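Local coordinates for protein response regulator (Caulobacter vibrioides, PDB 3N0R) that probably acts as a stress-response anti-anti-sigma regulator, joining a sigma-factor-like region to a two-component receiver domain, at residues A192-V201 / L215-V225. The protein carries 1 engineered substitution. Numbering follows the deposited sequence.
Sequences ATRGEALEAV and LADGSSGIDAV
One face of the R194 guanidinium lies against CB of S219, while the D217 carboxylate meets the group obliquely, the two planes 47° apart. A bend at chi3 (-66°) turns the end of the arginine chain toward D217, and the salt bridge that results, which includes a hydrogen bond, is long: D217 OD2 lies 3.3 Å from R194 NH2, its direction 26° out of the guanidinium plane. The other carboxylate oxygen shapes the loop itself. D217 OD1 accepts from S219 N, closing an Asx turn, and through its syn lone pair from S219 OG at 2.7 Å. A water accepts from the backbone N of R194, and weakly from NE, and donates to D217 OD2; a second water ties R194 O to G221 O and A224 N. Farther along the helix the contact turns apolar: V225 CG1 packs 3.6 Å from L198 CA and 3.7 Å from V201 CG2, with A197 CB more loosely placed, 4.3 Å from V225 CG1. In this receiver domain the contact joins helix 194-203, from its first turn to V201, to the loop between strand 208-212 and helix 226-231. D217 thus couples the loop's turn to the helix, and the nearby arginine and the donors from S219 would be expected to stabilise its negative charge.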
loop_
_atom_site.group_PDB
_atom_site.type_symbol
_atom_site.label_atom_id
_atom_site.label_comp_id
_atom_site.label_asym_id
_atom_site.label_seq_id
_atom_site.Cartn_x
_atom_site.Cartn_y
_atom_site.Cartn_z
ATOM N N ALA A 192 2.079 10.708 -22.081
ATOM C CA ALA A 192 0.840 11.441 -21.835
ATOM C C ALA A 192 -0.386 10.715 -22.372
ATOM O O ALA A 192 -1.513 11.085 -22.057
ATOM C CB ALA A 192 0.916 12.843 -22.433
ATOM N N THR A 193 -0.169 9.706 -23.205
ATOM C CA THR A 193 -1.263 8.958 -23.817
ATOM C C THR A 193 -0.958 7.470 -23.787
ATOM O O THR A 193 0.181 7.064 -23.558
ATOM C CB THR A 193 -1.481 9.358 -25.291
ATOM O OG1 THR A 193 -0.380 8.886 -26.078
ATOM C CG2 THR A 193 -1.609 10.873 -25.441
ATOM N N ARG A 194 -1.975 6.654 -24.046
ATOM C CA ARG A 194 -1.784 5.214 -24.116
ATOM C C ARG A 194 -0.768 4.843 -25.190
ATOM O O ARG A 194 0.045 3.942 -24.992
ATOM C CB ARG A 194 -3.111 4.509 -24.393
ATOM C CG ARG A 194 -4.023 4.395 -23.187
ATOM C CD ARG A 194 -5.360 3.807 -23.603
ATOM N NE ARG A 194 -6.077 4.719 -24.490
ATOM C CZ ARG A 194 -6.939 4.336 -25.428
ATOM N NH1 ARG A 194 -7.192 3.049 -25.616
ATOM N NH2 ARG A 194 -7.544 5.242 -26.184
ATOM N N GLY A 195 -0.824 5.542 -26.322
ATOM C CA GLY A 195 0.057 5.288 -27.446
ATOM C C GLY A 195 1.497 5.641 -27.142
ATOM O O GLY A 195 2.417 4.900 -27.507
ATOM N N GLU A 196 1.705 6.768 -26.465
ATOM C CA GLU A 196 3.053 7.143 -26.048
ATOM C C GLU A 196 3.627 6.113 -25.086
ATOM O O GLU A 196 4.815 5.797 -25.145
ATOM C CB GLU A 196 3.074 8.549 -25.437
ATOM C CG GLU A 196 2.733 9.621 -26.471
ATOM C CD GLU A 196 2.749 11.026 -25.915
ATOM O OE1 GLU A 196 3.050 11.207 -24.718
ATOM O OE2 GLU A 196 2.450 11.956 -26.690
ATOM N N ALA A 197 2.782 5.575 -24.211
ATOM C CA ALA A 197 3.232 4.539 -23.282
ATOM C C ALA A 197 3.659 3.286 -24.037
ATOM O O ALA A 197 4.675 2.673 -23.722
ATOM C CB ALA A 197 2.146 4.207 -22.266
ATOM N N LEU A 198 2.890 2.899 -25.047
ATOM C CA LEU A 198 3.271 1.738 -25.838
ATOM C C LEU A 198 4.574 1.964 -26.608
ATOM O O LEU A 198 5.420 1.078 -26.688
ATOM C CB LEU A 198 2.142 1.353 -26.777
ATOM C CG LEU A 198 2.415 0.114 -27.621
ATOM C CD1 LEU A 198 2.810 -1.103 -26.781
ATOM C CD2 LEU A 198 1.187 -0.190 -28.463
ATOM N N GLU A 199 4.749 3.161 -27.154
ATOM C CA GLU A 199 6.006 3.501 -27.802
ATOM C C GLU A 199 7.183 3.365 -26.832
ATOM O O GLU A 199 8.224 2.795 -27.172
ATOM C CB GLU A 199 5.933 4.921 -28.345
ATOM C CG GLU A 199 7.100 5.306 -29.214
ATOM C CD GLU A 199 6.876 6.632 -29.916
ATOM O OE1 GLU A 199 6.008 7.413 -29.455
ATOM O OE2 GLU A 199 7.555 6.891 -30.931
ATOM N N ALA A 200 7.010 3.885 -25.623
ATOM C CA ALA A 200 8.066 3.793 -24.615
ATOM C C ALA A 200 8.426 2.347 -24.272
ATOM O O ALA A 200 9.605 1.984 -24.216
ATOM C CB ALA A 200 7.671 4.551 -23.361
ATOM N N VAL A 201 7.411 1.524 -24.027
ATOM C CA VAL A 201 7.651 0.138 -23.631
ATOM C C VAL A 201 8.257 -0.666 -24.785
ATOM O O VAL A 201 9.073 -1.547 -24.565
ATOM C CB VAL A 201 6.367 -0.538 -23.098
ATOM C CG1 VAL A 201 6.600 -2.015 -22.886
ATOM C CG2 VAL A 201 5.928 0.112 -21.789
ATOM N N LEU A 215 -6.750 9.119 -17.987
ATOM C CA LEU A 215 -6.179 10.198 -18.775
ATOM C C LEU A 215 -7.273 11.151 -19.265
ATOM O O LEU A 215 -8.437 11.034 -18.877
ATOM C CB LEU A 215 -5.388 9.629 -19.954
ATOM C CG LEU A 215 -4.255 8.663 -19.585
ATOM C CD1 LEU A 215 -3.597 8.080 -20.829
ATOM C CD2 LEU A 215 -3.218 9.352 -18.699
ATOM N N ALA A 216 -6.888 12.087 -20.126
ATOM C CA ALA A 216 -7.796 13.124 -20.613
ATOM C C ALA A 216 -8.943 12.565 -21.453
ATOM O O ALA A 216 -10.048 13.113 -21.455
ATOM C CB ALA A 216 -7.019 14.171 -21.404
ATOM N N ASP A 217 -8.679 11.479 -22.173
ATOM C CA ASP A 217 -9.696 10.864 -23.022
ATOM C C ASP A 217 -10.623 9.954 -22.220
ATOM O O ASP A 217 -11.535 9.339 -22.772
ATOM C CB ASP A 217 -9.043 10.081 -24.168
ATOM C CG ASP A 217 -8.209 8.911 -23.675
ATOM O OD1 ASP A 217 -7.951 8.834 -22.457
ATOM O OD2 ASP A 217 -7.804 8.072 -24.509
ATOM N N GLY A 218 -10.387 9.878 -20.913
ATOM C CA GLY A 218 -11.175 9.026 -20.043
ATOM C C GLY A 218 -10.632 7.612 -19.967
ATOM O O GLY A 218 -11.141 6.786 -19.211
ATOM N N SER A 219 -9.587 7.333 -20.742
ATOM C CA SER A 219 -9.025 5.987 -20.801
ATOM C C SER A 219 -8.040 5.737 -19.667
ATOM O O SER A 219 -7.521 6.673 -19.062
ATOM C CB SER A 219 -8.326 5.749 -22.142
ATOM O OG SER A 219 -7.048 6.360 -22.163
ATOM N N SER A 220 -7.790 4.462 -19.391
ATOM C CA SER A 220 -6.794 4.055 -18.414
ATOM C C SER A 220 -5.428 4.039 -19.092
ATOM O O SER A 220 -5.247 3.382 -20.117
ATOM C CB SER A 220 -7.134 2.661 -17.879
ATOM O OG SER A 220 -6.269 2.282 -16.821
ATOM N N GLY A 221 -4.473 4.765 -18.521
ATOM C CA GLY A 221 -3.161 4.921 -19.124
ATOM C C GLY A 221 -2.430 3.617 -19.383
ATOM O O GLY A 221 -1.617 3.531 -20.297
ATOM N N ILE A 222 -2.730 2.599 -18.587
ATOM C CA ILE A 222 -2.001 1.340 -18.647
ATOM C C ILE A 222 -2.488 0.409 -19.762
ATOM O O ILE A 222 -1.812 -0.564 -20.101
ATOM C CB ILE A 222 -2.102 0.599 -17.289
ATOM C CG1 ILE A 222 -0.924 -0.361 -17.088
ATOM C CG2 ILE A 222 -3.454 -0.103 -17.150
ATOM C CD1 ILE A 222 0.409 0.334 -16.897
ATOM N N ASP A 223 -3.643 0.716 -20.347
ATOM C CA ASP A 223 -4.354 -0.267 -21.172
ATOM C C ASP A 223 -3.557 -0.904 -22.311
ATOM O O ASP A 223 -3.680 -2.105 -22.553
ATOM C CB ASP A 223 -5.668 0.307 -21.717
ATOM C CG ASP A 223 -6.804 0.214 -20.715
ATOM O OD1 ASP A 223 -6.619 -0.447 -19.670
ATOM O OD2 ASP A 223 -7.884 0.785 -20.981
ATOM N N ALA A 224 -2.763 -0.112 -23.025
ATOM C CA ALA A 224 -2.063 -0.631 -24.196
ATOM C C ALA A 224 -0.765 -1.345 -23.844
ATOM O O ALA A 224 -0.144 -1.962 -24.710
ATOM C CB ALA A 224 -1.809 0.479 -25.211
ATOM N N VAL A 225 -0.356 -1.273 -22.580
ATOM C CA VAL A 225 0.878 -1.936 -22.171
ATOM C C VAL A 225 0.655 -3.009 -21.097
ATOM O O VAL A 225 1.586 -3.720 -20.714
ATOM C CB VAL A 225 1.954 -0.920 -21.707
ATOM C CG1 VAL A 225 2.381 -0.034 -22.872
ATOM C CG2 VAL A 225 1.456 -0.088 -20.525
HETATM O O HOH W 1 -0.983 2.103 -22.549
HETATM O O HOH W 2 -4.628 7.682 -24.617
#